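Local coordinates for protein L-talarate/galactarate dehydratase (Salmonella typhimurium, PDB 2PP0) that dehydrates both L-talarate and galactarate to 5-keto-4-deoxy-D-glucarate with the help of a magnesium ion, and also epimerises L-talarate to galactarate, at residues Lys32-Phe37 with Ile64-Ser69. Numbering follows the deposited sequence.
Sequences KLSLAF and IAEIRS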
# COMPACT_ATOMS: atom_id res chain seq x y z
N LYS B 32 22.53 -4.85 13.73
CA LYS B 32 23.74 -4.05 13.86
C LYS B 32 23.50 -2.64 13.32
O LYS B 32 23.10 -2.47 12.17
CB LYS B 32 24.91 -4.66 13.10
CG LYS B 32 26.19 -3.84 13.23
CD LYS B 32 27.32 -4.43 12.41
CE LYS B 32 28.57 -3.60 12.56
NZ LYS B 32 29.65 -4.07 11.66
N LEU B 33 23.76 -1.64 14.16
CA LEU B 33 23.59 -0.25 13.75
C LEU B 33 24.96 0.39 13.62
O LEU B 33 25.87 0.10 14.39
CB LEU B 33 22.76 0.51 14.79
CG LEU B 33 21.39 -0.08 15.15
CD1 LEU B 33 20.75 0.77 16.23
CD2 LEU B 33 20.50 -0.15 13.92
N SER B 34 25.10 1.26 12.63
CA SER B 34 26.36 1.95 12.40
C SER B 34 26.16 3.43 12.12
O SER B 34 25.17 3.82 11.49
CB SER B 34 27.11 1.32 11.22
OG SER B 34 27.46 -0.03 11.47
N LEU B 35 27.09 4.24 12.61
CA LEU B 35 27.06 5.68 12.36
C LEU B 35 28.35 5.96 11.61
O LEU B 35 29.44 5.81 12.17
CB LEU B 35 27.03 6.49 13.66
CG LEU B 35 27.19 8.00 13.42
CD1 LEU B 35 26.09 8.49 12.49
CD2 LEU B 35 27.15 8.76 14.76
N ALA B 36 28.22 6.34 10.35
CA ALA B 36 29.40 6.63 9.54
C ALA B 36 29.32 8.04 9.00
O ALA B 36 28.25 8.65 8.99
CB ALA B 36 29.49 5.63 8.38
N PHE B 37 30.46 8.57 8.57
CA PHE B 37 30.50 9.90 8.01
C PHE B 37 31.16 9.90 6.64
O PHE B 37 32.31 9.48 6.48
CB PHE B 37 31.21 10.86 8.96
CG PHE B 37 30.37 11.27 10.13
CD1 PHE B 37 29.45 12.30 10.01
CD2 PHE B 37 30.45 10.58 11.34
CE1 PHE B 37 28.62 12.65 11.08
CE2 PHE B 37 29.62 10.92 12.41
CZ PHE B 37 28.71 11.95 12.28
N ILE B 64 23.30 3.29 9.42
CA ILE B 64 23.00 2.02 8.77
C ILE B 64 22.44 0.99 9.73
O ILE B 64 22.85 0.91 10.89
CB ILE B 64 24.28 1.44 8.14
CG1 ILE B 64 24.97 2.49 7.29
CG2 ILE B 64 23.95 0.21 7.30
CD1 ILE B 64 26.37 2.11 6.87
N ALA B 65 21.50 0.19 9.24
CA ALA B 65 20.92 -0.88 10.03
C ALA B 65 21.08 -2.18 9.24
O ALA B 65 20.84 -2.21 8.03
CB ALA B 65 19.45 -0.62 10.32
N GLU B 66 21.49 -3.23 9.93
CA GLU B 66 21.66 -4.55 9.32
C GLU B 66 20.88 -5.49 10.22
O GLU B 66 21.08 -5.50 11.44
CB GLU B 66 23.13 -4.93 9.27
CG GLU B 66 23.98 -3.98 8.44
CD GLU B 66 25.46 -4.26 8.57
OE1 GLU B 66 25.90 -5.34 8.12
OE2 GLU B 66 26.18 -3.41 9.14
N ILE B 67 19.97 -6.27 9.63
CA ILE B 67 19.13 -7.19 10.37
C ILE B 67 19.26 -8.60 9.79
O ILE B 67 19.26 -8.78 8.57
CB ILE B 67 17.64 -6.76 10.28
CG1 ILE B 67 17.48 -5.31 10.76
CG2 ILE B 67 16.77 -7.69 11.13
CD1 ILE B 67 16.04 -4.77 10.62
N ARG B 68 19.38 -9.60 10.66
CA ARG B 68 19.48 -10.99 10.23
C ARG B 68 18.43 -11.81 10.95
O ARG B 68 18.21 -11.65 12.15
CB ARG B 68 20.89 -11.54 10.51
CG ARG B 68 21.89 -11.08 9.46
CD ARG B 68 23.33 -11.43 9.80
NE ARG B 68 24.22 -10.89 8.77
CZ ARG B 68 24.32 -11.38 7.53
NH1 ARG B 68 23.60 -12.44 7.17
NH2 ARG B 68 25.13 -10.80 6.65
N SER B 69 17.76 -12.69 10.21
CA SER B 69 16.70 -13.51 10.78
C SER B 69 17.14 -14.95 11.08
O SER B 69 18.15 -15.43 10.57
CB SER B 69 15.50 -13.56 9.82
OG SER B 69 15.84 -14.28 8.65
O HOH W 1 25.26 -1.32 10.53
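K32 pairs with E66 through two backbone hydrogen bonds, K32 N to E66 O (2.8 Å) and E66 N to K32 O (2.9 Å), and their side chains run side by side off the same face of the sheet. With CG anti to the backbone N (chi1 -180°) and the chain extended beyond it, the lysine lays its methylenes beside the glutamate carboxylate, K32 CD lying 3.6 Å from E66 OE2. K32 NZ lies 4.3 Å from E66 OE2, beyond a salt bridge; OE2 is instead in a salt bridge with R385, whose like-charged guanidinium lies close to K32 NZ. L33 turns to the other face, where its CD2 methyl touches A65 CB at 3.8 Å; helices 86-96 and 127-146 pack against this face, A93 meeting L33 and P134 meeting A65. S34 returns to the lysine's face and forms the second hydrogen-bonded pair, I64 N to S34 O (2.8 Å) and S34 N to I64 O, with the two CB atoms 4.2 Å apart. A water 2.7 Å from S34 OG can donate to E66 OE2 and K32 O, with more acceptors in reach than protons, bridging serine and carboxylate on the K32/S34/E66 face. The two segments run antiparallel, their axes at 163°, within the central strands 28-40 and 57-69 of a four-stranded sheet, backed by helices on the L33/A65 face, characteristic of the N-terminal alpha+beta capping domain of the enolase superfamily.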